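Local coordinates for protein NEQ263 (Nanoarchaeum equitans Kin4-M, PDB 5BN3) that forms the NeqB subunit of the ATP synthase catalytic core in a nanoarchaeon and probably binds adenine nucleotides, at residues B[262-267]-B[296-301]; B[205-210]-B[221-226]; B[6-11]-B[239-244]; B[14-19]-B[37-42]; B[139-144]-B[166-171]. All blocks are in the same frame, centred on the assembly; numbering follows the deposited sequence.

Contact 1 (B[262-267]-B[296-301])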
# COMPACT_ATOMS: atom_id res chain seq x y z
N ILE B 262 -9.19 28.60 -2.10
CA ILE B 262 -8.15 29.49 -2.59
C ILE B 262 -8.25 29.67 -4.11
O ILE B 262 -8.33 30.80 -4.60
CB ILE B 262 -6.76 28.95 -2.22
CG1 ILE B 262 -6.55 29.04 -0.71
CG2 ILE B 262 -5.66 29.71 -2.93
CD1 ILE B 262 -5.21 28.57 -0.28
N TYR B 263 -8.24 28.56 -4.85
CA TYR B 263 -8.24 28.61 -6.31
C TYR B 263 -9.46 29.30 -6.91
O TYR B 263 -9.36 29.98 -7.94
CB TYR B 263 -8.12 27.19 -6.89
CG TYR B 263 -6.86 26.44 -6.53
CD1 TYR B 263 -5.68 27.10 -6.23
CD2 TYR B 263 -6.86 25.05 -6.49
CE1 TYR B 263 -4.53 26.40 -5.90
CE2 TYR B 263 -5.71 24.35 -6.16
CZ TYR B 263 -4.56 25.03 -5.87
OH TYR B 263 -3.42 24.32 -5.55
N GLU B 264 -10.62 29.13 -6.28
CA GLU B 264 -11.87 29.70 -6.80
C GLU B 264 -12.03 31.19 -6.52
O GLU B 264 -12.99 31.81 -6.97
CB GLU B 264 -13.08 28.92 -6.27
CG GLU B 264 -13.22 27.52 -6.87
CD GLU B 264 -13.83 27.54 -8.27
OE1 GLU B 264 -13.35 26.78 -9.13
OE2 GLU B 264 -14.80 28.29 -8.49
N ARG B 265 -11.08 31.76 -5.78
CA ARG B 265 -11.05 33.21 -5.59
C ARG B 265 -10.30 33.83 -6.75
O ARG B 265 -9.27 34.48 -6.58
CB ARG B 265 -10.41 33.57 -4.25
CG ARG B 265 -11.23 33.12 -3.04
CD ARG B 265 -10.51 33.40 -1.73
NE ARG B 265 -10.59 34.80 -1.33
CZ ARG B 265 -10.02 35.30 -0.24
NH1 ARG B 265 -9.31 34.52 0.56
NH2 ARG B 265 -10.14 36.59 0.05
N SER B 266 -10.84 33.61 -7.94
CA SER B 266 -10.25 34.07 -9.19
C SER B 266 -11.40 34.21 -10.17
O SER B 266 -12.53 33.85 -9.85
CB SER B 266 -9.27 33.03 -9.72
OG SER B 266 -9.92 31.79 -9.93
N GLY B 267 -11.12 34.73 -11.35
CA GLY B 267 -12.14 34.77 -12.38
C GLY B 267 -12.38 36.12 -13.01
O GLY B 267 -11.61 37.07 -12.83
N GLY B 296 -5.54 19.43 -10.03
CA GLY B 296 -6.03 19.15 -11.37
C GLY B 296 -7.54 19.16 -11.44
O GLY B 296 -8.12 19.65 -12.42
N TYR B 297 -8.19 18.65 -10.40
CA TYR B 297 -9.65 18.62 -10.34
C TYR B 297 -10.28 19.99 -10.09
O TYR B 297 -11.51 20.14 -10.19
CB TYR B 297 -10.13 17.65 -9.24
CG TYR B 297 -10.23 16.20 -9.66
CD1 TYR B 297 -11.14 15.80 -10.63
CD2 TYR B 297 -9.44 15.23 -9.07
CE1 TYR B 297 -11.24 14.48 -11.01
CE2 TYR B 297 -9.54 13.90 -9.44
CZ TYR B 297 -10.45 13.53 -10.41
OH TYR B 297 -10.56 12.22 -10.80
N ILE B 298 -9.46 20.98 -9.76
CA ILE B 298 -9.98 22.32 -9.44
C ILE B 298 -9.61 23.39 -10.47
O ILE B 298 -10.49 24.09 -10.97
CB ILE B 298 -9.50 22.79 -8.05
CG1 ILE B 298 -9.97 21.81 -6.98
CG2 ILE B 298 -10.04 24.18 -7.75
CD1 ILE B 298 -9.18 21.90 -5.69
N THR B 299 -8.32 23.53 -10.77
CA THR B 299 -7.89 24.52 -11.76
C THR B 299 -8.48 24.22 -13.13
O THR B 299 -8.88 23.09 -13.42
CB THR B 299 -6.35 24.66 -11.84
OG1 THR B 299 -5.77 23.41 -12.23
CG2 THR B 299 -5.78 25.10 -10.51
N GLU B 300 -8.52 25.24 -13.98
CA GLU B 300 -9.09 25.08 -15.31
C GLU B 300 -8.00 24.69 -16.30
O GLU B 300 -7.82 25.32 -17.34
CB GLU B 300 -9.84 26.34 -15.74
CG GLU B 300 -11.14 26.54 -14.95
CD GLU B 300 -11.57 27.99 -14.82
OE1 GLU B 300 -10.76 28.89 -15.13
OE2 GLU B 300 -12.72 28.22 -14.40
N GLY B 301 -7.28 23.62 -15.95
CA GLY B 301 -6.18 23.14 -16.76
C GLY B 301 -4.85 23.24 -16.04
O GLY B 301 -4.77 23.71 -14.90
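Ile298 brings its CG2 methyl in at the edge of the Tyr263 ring, and here the contact is tight: CG2 lies in the ring plane, 3.5 Å from Tyr263 CD2. Ile298 CG2 is also 3.7 Å from Tyr263 CB, so one methyl fills the angle between ring and backbone. The two side chains cross at about a right angle. Thr299 uses the same ring differently, holding its CG2 over one face, out toward the rim and 4.2 Å from Tyr263 CD2.

The Glu264 side is looser. Its OE1 stays 4.3 Å from Ile298 O and forms a salt bridge with Lys129. That lysine also bridges to Glu300, probably offsetting the closeness of the two carboxylates, with Glu264 OE1 5.5 Å from Glu300 OE2.

Ser266 OG donates to Tyr263 O at 2.7 Å, while Thr295 takes up the Tyr263 hydroxyl. Gly296 O accepts from Arg326, a residue seen to bind ADP in a structure of this protein, though none is bound to this chain here; Arg253 of a neighbouring alpha chain reaches Ile298 O and Thr299 O. The joint is therefore apolar at its centre, with charge and hydrogen bonding dealt with round its margin.

Contact 2 (B[205-210]-B[221-226])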
# COMPACT_ATOMS: atom_id res chain seq x y z
N VAL B 205 -4.22 36.38 2.29
CA VAL B 205 -4.04 37.83 2.31
C VAL B 205 -3.76 38.35 0.91
O VAL B 205 -4.20 39.44 0.54
CB VAL B 205 -2.94 38.28 3.32
CG1 VAL B 205 -3.16 37.67 4.69
CG2 VAL B 205 -1.55 37.92 2.82
N ALA B 206 -3.04 37.56 0.11
CA ALA B 206 -2.72 37.94 -1.26
C ALA B 206 -3.98 38.00 -2.13
O ALA B 206 -4.13 38.90 -2.96
CB ALA B 206 -1.72 36.96 -1.85
N LEU B 207 -4.86 37.03 -1.95
CA LEU B 207 -6.11 36.98 -2.71
C LEU B 207 -7.15 37.98 -2.18
O LEU B 207 -8.00 38.44 -2.94
CB LEU B 207 -6.68 35.56 -2.72
CG LEU B 207 -5.93 34.60 -3.65
CD1 LEU B 207 -6.38 33.17 -3.41
CD2 LEU B 207 -6.17 34.99 -5.09
N THR B 208 -7.09 38.29 -0.89
CA THR B 208 -7.95 39.33 -0.34
C THR B 208 -7.61 40.67 -0.99
O THR B 208 -8.49 41.44 -1.35
CB THR B 208 -7.81 39.44 1.19
OG1 THR B 208 -8.27 38.22 1.80
CG2 THR B 208 -8.62 40.60 1.73
N LEU B 209 -6.31 40.94 -1.14
CA LEU B 209 -5.86 42.14 -1.84
C LEU B 209 -6.27 42.08 -3.31
O LEU B 209 -6.70 43.08 -3.88
CB LEU B 209 -4.35 42.30 -1.73
CG LEU B 209 -3.77 43.46 -2.55
CD1 LEU B 209 -4.29 44.79 -2.02
CD2 LEU B 209 -2.25 43.45 -2.56
N ALA B 210 -6.13 40.90 -3.91
CA ALA B 210 -6.45 40.73 -5.33
C ALA B 210 -7.92 41.00 -5.62
O ALA B 210 -8.25 41.64 -6.62
CB ALA B 210 -6.07 39.33 -5.78
N VAL B 221 -5.92 41.71 -12.62
CA VAL B 221 -4.85 41.33 -11.71
C VAL B 221 -4.28 39.96 -12.08
O VAL B 221 -5.02 39.05 -12.46
CB VAL B 221 -5.35 41.32 -10.25
CG1 VAL B 221 -4.27 40.84 -9.30
CG2 VAL B 221 -5.81 42.71 -9.84
N LEU B 222 -2.96 39.82 -11.98
CA LEU B 222 -2.31 38.52 -12.14
C LEU B 222 -1.77 38.04 -10.79
O LEU B 222 -0.96 38.73 -10.15
CB LEU B 222 -1.16 38.61 -13.15
CG LEU B 222 -0.33 37.33 -13.27
CD1 LEU B 222 -1.19 36.21 -13.83
CD2 LEU B 222 0.90 37.54 -14.14
N VAL B 223 -2.21 36.87 -10.36
CA VAL B 223 -1.72 36.30 -9.11
C VAL B 223 -0.88 35.05 -9.37
O VAL B 223 -1.35 34.09 -10.00
CB VAL B 223 -2.87 35.96 -8.14
CG1 VAL B 223 -2.31 35.45 -6.82
CG2 VAL B 223 -3.72 37.18 -7.89
N LEU B 224 0.36 35.07 -8.89
CA LEU B 224 1.24 33.91 -8.95
C LEU B 224 1.45 33.37 -7.54
O LEU B 224 1.74 34.14 -6.62
CB LEU B 224 2.59 34.30 -9.55
CG LEU B 224 2.60 35.04 -10.89
CD1 LEU B 224 4.01 35.49 -11.25
CD2 LEU B 224 2.03 34.17 -11.99
N MET B 225 1.30 32.06 -7.35
CA MET B 225 1.60 31.47 -6.05
C MET B 225 2.36 30.14 -6.14
O MET B 225 2.11 29.32 -7.02
CB MET B 225 0.36 31.37 -5.15
CG MET B 225 -0.80 30.56 -5.70
SD MET B 225 -2.15 30.44 -4.50
CE MET B 225 -2.66 32.16 -4.39
N LEU B 226 3.28 29.96 -5.20
CA LEU B 226 4.24 28.87 -5.19
C LEU B 226 4.71 28.75 -3.75
O LEU B 226 5.01 29.77 -3.13
CB LEU B 226 5.42 29.26 -6.09
CG LEU B 226 6.71 28.44 -6.10
CD1 LEU B 226 6.50 27.11 -6.79
CD2 LEU B 226 7.82 29.23 -6.79
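Ala210, Leu207 and Val223 carry this piece of a beta-alpha-beta crossover in the nucleotide-binding domain, where helix 196-215 leads from strand 185-190 into strand 220-226 and packs back on the parallel sheet. The segments run almost exactly antiparallel, at 174°, with their axes 9.8 Å apart.

Ala210 is the closest point. Its single methyl points at the strand and meets Val223 CG2, with CB to CG2 3.8 Å, and it also faces Val221, with Ala210 CB 4.2 Å from Val221 CG1. Val223 is shared between two helix residues: CG2 goes to Ala210, while CG1, the branch anti to the backbone N (chi1 -177°), goes to Leu207, where CD2 stands 4.3 Å away.

No hydrogen bond crosses, and no other protein chain touches either segment. Ile274 of strand 273-281 adjoins both Ala210 and Val223, so the apolar layer continues over the next strand. On the reverse face of the sheet, Leu222 and Leu224 meet helix 140-151.

Leu207 closes the far end with its other methyl. Met225 and Leu207 cross nearly at right angles, and the bend of the methionine at chi3 (65°) sets its CE 4.0 Å from Leu207 CD1.

Contact 3 (B[6-11]-B[239-244])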
# COMPACT_ATOMS: atom_id res chain seq x y z
N PRO B 6 5.47 25.05 20.96
CA PRO B 6 5.44 25.90 19.75
C PRO B 6 5.35 25.09 18.47
O PRO B 6 6.03 24.07 18.34
CB PRO B 6 6.78 26.63 19.82
CG PRO B 6 7.07 26.73 21.28
CD PRO B 6 6.55 25.44 21.87
N PRO B 7 4.51 25.53 17.52
CA PRO B 7 3.74 26.78 17.60
C PRO B 7 2.40 26.65 18.32
O PRO B 7 1.58 27.55 18.20
CB PRO B 7 3.49 27.10 16.12
CG PRO B 7 3.36 25.76 15.49
CD PRO B 7 4.31 24.84 16.23
N LEU B 8 2.19 25.56 19.05
CA LEU B 8 0.88 25.33 19.68
C LEU B 8 0.81 25.75 21.15
O LEU B 8 1.71 25.46 21.94
CB LEU B 8 0.47 23.85 19.55
CG LEU B 8 -0.93 23.51 20.07
CD1 LEU B 8 -1.99 24.17 19.21
CD2 LEU B 8 -1.15 22.00 20.13
N ILE B 9 -0.26 26.45 21.50
CA ILE B 9 -0.59 26.71 22.90
C ILE B 9 -2.00 26.24 23.22
O ILE B 9 -2.92 26.37 22.41
CB ILE B 9 -0.42 28.20 23.29
CG1 ILE B 9 -1.37 29.10 22.50
CG2 ILE B 9 1.02 28.65 23.09
CD1 ILE B 9 -1.32 30.57 22.92
N ALA B 10 -2.17 25.65 24.41
CA ALA B 10 -3.49 25.30 24.90
C ALA B 10 -3.86 26.29 25.99
O ALA B 10 -3.05 26.56 26.89
CB ALA B 10 -3.51 23.89 25.45
N VAL B 11 -5.06 26.84 25.92
CA VAL B 11 -5.41 27.97 26.76
C VAL B 11 -6.87 27.99 27.21
O VAL B 11 -7.76 27.49 26.51
CB VAL B 11 -5.00 29.29 26.06
CG1 VAL B 11 -6.19 30.21 25.87
CG2 VAL B 11 -3.89 29.97 26.84
N SER B 239 -3.77 20.52 10.79
CA SER B 239 -4.76 19.46 10.92
C SER B 239 -4.34 18.40 11.93
O SER B 239 -5.19 17.83 12.61
CB SER B 239 -5.02 18.80 9.56
OG SER B 239 -5.88 17.69 9.71
N THR B 240 -3.04 18.15 12.02
CA THR B 240 -2.49 17.14 12.92
C THR B 240 -2.36 17.67 14.35
O THR B 240 -2.45 16.91 15.32
CB THR B 240 -1.12 16.63 12.41
OG1 THR B 240 -1.25 16.18 11.06
CG2 THR B 240 -0.62 15.48 13.26
N LEU B 241 -2.17 18.98 14.48
CA LEU B 241 -2.11 19.63 15.80
C LEU B 241 -3.48 19.61 16.46
O LEU B 241 -3.61 19.27 17.64
CB LEU B 241 -1.58 21.06 15.67
CG LEU B 241 -0.07 21.17 15.47
CD1 LEU B 241 0.33 22.61 15.24
CD2 LEU B 241 0.68 20.59 16.65
N ARG B 242 -4.50 20.00 15.70
CA ARG B 242 -5.87 19.62 16.02
C ARG B 242 -5.81 18.10 15.95
O ARG B 242 -5.10 17.55 15.12
CB ARG B 242 -6.80 20.16 14.93
CG ARG B 242 -7.96 20.98 15.44
CD ARG B 242 -8.14 22.25 14.61
NE ARG B 242 -8.26 21.99 13.17
CZ ARG B 242 -8.45 22.92 12.25
NH1 ARG B 242 -8.56 24.20 12.59
NH2 ARG B 242 -8.54 22.58 10.97
N LYS B 243 -6.52 17.40 16.82
CA LYS B 243 -6.40 15.94 16.78
C LYS B 243 -7.31 15.33 15.72
O LYS B 243 -8.03 14.36 15.98
CB LYS B 243 -6.66 15.34 18.16
CG LYS B 243 -5.69 15.80 19.25
CD LYS B 243 -4.28 15.30 18.98
CE LYS B 243 -3.55 14.93 20.27
NZ LYS B 243 -2.22 14.29 20.02
N GLU B 244 -7.27 15.90 14.51
CA GLU B 244 -8.12 15.46 13.41
C GLU B 244 -7.77 14.07 12.88
O GLU B 244 -6.61 13.67 12.89
CB GLU B 244 -8.06 16.47 12.25
CG GLU B 244 -8.57 17.86 12.58
CD GLU B 244 -8.66 18.75 11.36
OE1 GLU B 244 -8.82 19.98 11.51
OE2 GLU B 244 -8.57 18.21 10.24
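Leu8 and Leu241 meet through one methyl each, with Leu8 CD2 4.2 Å from Leu241 CD2, and the two side chains run past one another in opposite directions. The second branch of Leu241 is used as well: its CD1 is 4.4 Å from Pro7 CG. One leucine at the end of helix 228-241 thus rests on two successive residues of the N-terminal domain. Leu8 reaches it because its CG lies anti to the backbone N (chi1 -175°), extending the side chain from strand 8-12 toward the helix.

One step out, Leu42 of the adjoining strand 38-43 packs on Leu241 too, so the helix end is received by neighbouring strands of the antiparallel N-terminal sheet. Pro7 follows a cis peptide bond, and its own backbone pairs with that of Leu43.

On the helix side the chain leaves helical geometry at Arg242, and a polar cluster ties down the turn. Arg242 grips Glu244 side-on, with NE and NH2 both 2.7 Å from the single oxygen OE1; these bonds are bent, with angles of 138° and 135° at the hydrogens. Ser239 OG donates to Glu244 OE2 at 2.8 Å, coming from above the carboxylate plane. Tyr254 adds a further hydrogen bond at OE1, and Arg242 NH1 crosses to Ile32 O of the N-terminal domain.

The domain junction is thus made by two unlike means: a small apolar patch where leucine methyls and a proline ring carbon meet without directional bonds, and beside it a charged network whose arginine probably gains fixed direction from the carboxylate it holds.

Contact 4 (B[14-19]-B[37-42])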
# COMPACT_ATOMS: atom_id res chain seq x y z
N GLU B 14 -13.01 32.14 28.34
CA GLU B 14 -14.46 32.21 28.48
C GLU B 14 -15.08 32.43 27.11
O GLU B 14 -14.80 33.43 26.45
CB GLU B 14 -14.84 33.34 29.42
N ASN B 15 -15.91 31.48 26.69
CA ASN B 15 -16.57 31.52 25.38
C ASN B 15 -15.64 31.77 24.19
O ASN B 15 -15.68 32.84 23.58
CB ASN B 15 -17.72 32.53 25.39
CG ASN B 15 -18.81 32.17 26.38
OD1 ASN B 15 -18.88 31.03 26.86
ND2 ASN B 15 -19.67 33.13 26.68
N PRO B 16 -14.80 30.78 23.85
CA PRO B 16 -13.84 30.90 22.75
C PRO B 16 -14.53 31.08 21.40
O PRO B 16 -15.60 30.51 21.17
CB PRO B 16 -13.11 29.56 22.76
CG PRO B 16 -13.33 29.01 24.13
CD PRO B 16 -14.69 29.48 24.53
N MET B 17 -13.92 31.88 20.52
CA MET B 17 -14.43 32.07 19.17
C MET B 17 -13.51 31.37 18.18
O MET B 17 -12.30 31.53 18.23
CB MET B 17 -14.50 33.57 18.84
CG MET B 17 -14.73 33.89 17.37
SD MET B 17 -14.48 35.64 17.00
CE MET B 17 -15.71 36.39 18.07
N LEU B 18 -14.10 30.58 17.29
CA LEU B 18 -13.33 29.87 16.26
C LEU B 18 -12.68 30.88 15.32
O LEU B 18 -13.37 31.70 14.71
CB LEU B 18 -14.24 28.94 15.47
CG LEU B 18 -13.73 27.55 15.06
CD1 LEU B 18 -14.17 27.23 13.64
CD2 LEU B 18 -12.22 27.43 15.21
N GLY B 19 -11.35 30.83 15.21
CA GLY B 19 -10.63 31.73 14.33
C GLY B 19 -10.20 33.04 14.98
O GLY B 19 -9.61 33.90 14.33
N ASN B 37 -14.79 25.88 27.44
CA ASN B 37 -13.87 26.97 27.74
C ASN B 37 -12.41 26.63 27.44
O ASN B 37 -11.49 27.31 27.91
CB ASN B 37 -14.02 27.43 29.19
CG ASN B 37 -13.72 26.33 30.19
OD1 ASN B 37 -14.17 25.20 30.04
ND2 ASN B 37 -12.94 26.66 31.22
N LYS B 38 -12.19 25.58 26.66
CA LYS B 38 -10.85 25.19 26.26
C LYS B 38 -10.57 25.63 24.82
O LYS B 38 -11.41 25.45 23.93
CB LYS B 38 -10.67 23.67 26.37
CG LYS B 38 -11.01 23.09 27.73
CD LYS B 38 -10.14 23.68 28.83
CE LYS B 38 -10.37 22.97 30.16
NZ LYS B 38 -11.81 22.95 30.54
N ALA B 39 -9.40 26.21 24.60
CA ALA B 39 -9.01 26.63 23.26
C ALA B 39 -7.60 26.17 22.90
O ALA B 39 -6.73 26.09 23.77
CB ALA B 39 -9.11 28.14 23.13
N LEU B 40 -7.39 25.87 21.63
CA LEU B 40 -6.05 25.63 21.11
C LEU B 40 -5.72 26.78 20.17
O LEU B 40 -6.56 27.20 19.38
CB LEU B 40 -5.99 24.30 20.35
CG LEU B 40 -6.28 23.00 21.12
CD1 LEU B 40 -6.01 21.77 20.25
CD2 LEU B 40 -5.46 22.94 22.39
N ALA B 41 -4.50 27.30 20.27
CA ALA B 41 -4.11 28.42 19.42
C ALA B 41 -2.75 28.21 18.75
O ALA B 41 -1.88 27.53 19.29
CB ALA B 41 -4.12 29.72 20.21
N LEU B 42 -2.59 28.81 17.58
CA LEU B 42 -1.33 28.73 16.84
C LEU B 42 -0.60 30.07 16.87
O LEU B 42 -1.14 31.08 16.42
CB LEU B 42 -1.57 28.32 15.39
CG LEU B 42 -1.86 26.84 15.14
CD1 LEU B 42 -1.97 26.56 13.66
CD2 LEU B 42 -0.75 26.00 15.74
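The Pro16 ring, puckered rather than truly flat, meets strand 38-43 edge-on, with three of its carbons instead of a face laid on the strand. Each carbon has its own partner. Pro16 CB stands 4.3 Å from Ala39 CB, an apolar touch; Pro16 CG is 4.0 Å from Lys38 O; Pro16 CD is 4.2 Å from Asn37 CA. The ring thus runs along three successive residues, from the turn at Asn37 into the strand. Pro16 CG also comes 4.2 Å from Asn37 C. The flat group proper, the Asn37 amide, turns its end away from the loop, where Asn37 OD1 takes a weak hydrogen bond from Lys38 NZ at 3.3 Å. The CB of Lys38 points away from the loop, and its carbonyl O is what Pro16 meets.

No hydrogen bond joins the two segments; their polar groups bond elsewhere. Asn37 and Ala39 are bonded through their backbones to Leu13 and Val11, at the end of the neighbouring strand 8-12. Arg56 holds the loop by the carbonyls of Glu14 and Asn15. The loop also meets a neighbouring alpha chain, which packs Val56 on Pro16 and makes backbone hydrogen bonds to Pro16 and Leu18.

Proline carbons therefore settle by van der Waals contact on one sheet of the N-terminal domain, while the directional bonding of the same loop goes to partners such as Arg56 and the adjoining subunit.

Contact 5 (B[139-144]-B[166-171])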
# COMPACT_ATOMS: atom_id res chain seq x y z
N PRO B 139 12.70 23.96 -14.44
CA PRO B 139 12.60 25.43 -14.40
C PRO B 139 11.17 25.98 -14.40
O PRO B 139 10.82 26.76 -15.29
CB PRO B 139 13.31 25.85 -15.69
CG PRO B 139 13.11 24.70 -16.61
CD PRO B 139 13.18 23.48 -15.74
N MET B 140 10.38 25.60 -13.41
CA MET B 140 9.01 26.09 -13.27
C MET B 140 8.99 27.59 -12.97
O MET B 140 8.09 28.31 -13.41
CB MET B 140 8.31 25.31 -12.16
CG MET B 140 6.94 25.84 -11.76
SD MET B 140 6.14 24.77 -10.55
CE MET B 140 7.41 24.67 -9.29
N GLU B 141 9.99 28.06 -12.23
CA GLU B 141 10.07 29.47 -11.86
C GLU B 141 10.33 30.36 -13.07
O GLU B 141 9.70 31.40 -13.23
CB GLU B 141 11.15 29.69 -10.80
CG GLU B 141 10.96 28.89 -9.52
CD GLU B 141 11.55 27.49 -9.60
OE1 GLU B 141 12.14 27.15 -10.65
OE2 GLU B 141 11.43 26.74 -8.61
N ARG B 142 11.27 29.95 -13.93
CA ARG B 142 11.54 30.68 -15.16
C ARG B 142 10.31 30.77 -16.04
O ARG B 142 10.04 31.82 -16.63
CB ARG B 142 12.70 30.03 -15.94
CG ARG B 142 14.05 30.17 -15.26
CD ARG B 142 15.17 30.40 -16.27
NE ARG B 142 15.42 29.24 -17.12
CZ ARG B 142 16.27 28.26 -16.80
NH1 ARG B 142 16.94 28.29 -15.66
NH2 ARG B 142 16.44 27.24 -17.64
N LEU B 143 9.54 29.69 -16.12
CA LEU B 143 8.33 29.67 -16.94
C LEU B 143 7.29 30.67 -16.44
O LEU B 143 6.70 31.40 -17.23
CB LEU B 143 7.72 28.26 -16.99
CG LEU B 143 6.43 28.15 -17.81
CD1 LEU B 143 6.68 28.56 -19.25
CD2 LEU B 143 5.85 26.75 -17.75
N ALA B 144 7.09 30.71 -15.13
CA ALA B 144 6.13 31.63 -14.53
C ALA B 144 6.53 33.08 -14.75
O ALA B 144 5.68 33.93 -15.02
CB ALA B 144 6.00 31.36 -13.05
N SER B 166 14.95 31.01 0.15
CA SER B 166 15.25 32.38 -0.24
C SER B 166 15.73 32.51 -1.68
O SER B 166 15.42 33.49 -2.35
CB SER B 166 16.26 33.02 0.72
OG SER B 166 17.51 32.34 0.69
N ASP B 167 16.49 31.52 -2.15
CA ASP B 167 16.93 31.48 -3.54
C ASP B 167 15.77 31.63 -4.52
O ASP B 167 15.90 32.26 -5.56
CB ASP B 167 17.64 30.15 -3.82
CG ASP B 167 19.03 30.10 -3.23
OD1 ASP B 167 19.40 31.02 -2.48
OD2 ASP B 167 19.74 29.11 -3.52
N ILE B 168 14.63 31.03 -4.16
CA ILE B 168 13.46 31.04 -5.03
C ILE B 168 12.74 32.39 -5.04
O ILE B 168 12.56 32.99 -6.10
CB ILE B 168 12.48 29.89 -4.68
CG1 ILE B 168 13.19 28.54 -4.76
CG2 ILE B 168 11.28 29.92 -5.59
CD1 ILE B 168 13.88 28.28 -6.09
N TYR B 169 12.35 32.88 -3.86
CA TYR B 169 11.62 34.15 -3.83
C TYR B 169 12.48 35.37 -4.20
O TYR B 169 11.96 36.37 -4.69
CB TYR B 169 10.84 34.37 -2.51
CG TYR B 169 11.64 34.51 -1.23
CD1 TYR B 169 12.39 35.65 -0.98
CD2 TYR B 169 11.57 33.54 -0.24
CE1 TYR B 169 13.09 35.80 0.21
CE2 TYR B 169 12.26 33.68 0.94
CZ TYR B 169 13.02 34.81 1.16
OH TYR B 169 13.72 34.95 2.34
N LYS B 170 13.79 35.27 -4.00
CA LYS B 170 14.69 36.33 -4.45
C LYS B 170 14.86 36.32 -5.96
O LYS B 170 15.11 37.35 -6.57
CB LYS B 170 16.05 36.24 -3.75
CG LYS B 170 15.98 36.53 -2.25
CD LYS B 170 17.18 37.34 -1.78
CE LYS B 170 16.94 37.88 -0.38
NZ LYS B 170 17.86 39.00 -0.04
N MET B 171 14.72 35.14 -6.57
CA MET B 171 14.75 35.02 -8.03
C MET B 171 13.60 35.79 -8.65
O MET B 171 13.77 36.46 -9.67
CB MET B 171 14.68 33.54 -8.44
CG MET B 171 14.65 33.32 -9.94
SD MET B 171 14.17 31.64 -10.41
CE MET B 171 15.33 30.67 -9.44
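Two helices on the same side of the parallel sheet in the P-loop-type nucleotide-binding domain meet here, with Glu141 of helix 140-151 facing Ile168 and Met171 of helix 166-178. Helix 140-151 follows strand 131-134, the place of the P-loop helix in this fold.

Glu141 touches through CB, CG and OE2. Its chain bends at chi2 (86°) and crosses Ile168 at about a right angle, placing CG 4.1 Å from Ile168 CG2 and OE2 3.8 Å from Ile168 CD1. The carboxylate is not bonded within the two helices: OE1 makes a salt bridge with Lys425 of a neighbouring alpha chain, and that lysine also packs on Ile168. An acidic group beside an isoleucine is thus met by a cation from the next subunit, which probably favours its charged form.

Beside the contact, the guanidinium of Arg142 has Pro139 CB over its centre on one face, and the same group makes a cation-pi interaction with Tyr315. Leu226 of strand 220-226 adjoins both Met140 and Ile168.

Met171, about one turn further along the same helix as Ile168, meets the base of the glutamate. Its CG stands anti to the backbone N (chi1 178°), stretching the side chain across to helix 140-151 until SD is 3.6 Å from Glu141 CB.

Overall arrangement
Contacts 1 and 2 are core: every touching residue is buried, and they adjoin, Leu207 and Met225 of contact 2 packing against Ile262 and Arg265 of 262-267, with Arg265 NH2 3.0 Å from Thr208 OG1. Contact 5, partly buried, sits across the sheet from helix 196-215 and joins contact 2 through Leu226. Contacts 3 and 4 are also partly buried and lie well away, their centres 28 Å or more from those of contacts 1 and 2; they share neighbouring strands, 8-12 and 38-43, of the N-terminal sheet. Contact 2 is apolar throughout, whereas contact 5 sets a glutamate against apolar side chains. Contacts 1, 3, 4 and 5 all adjoin alpha chains; contact 2 alone does not.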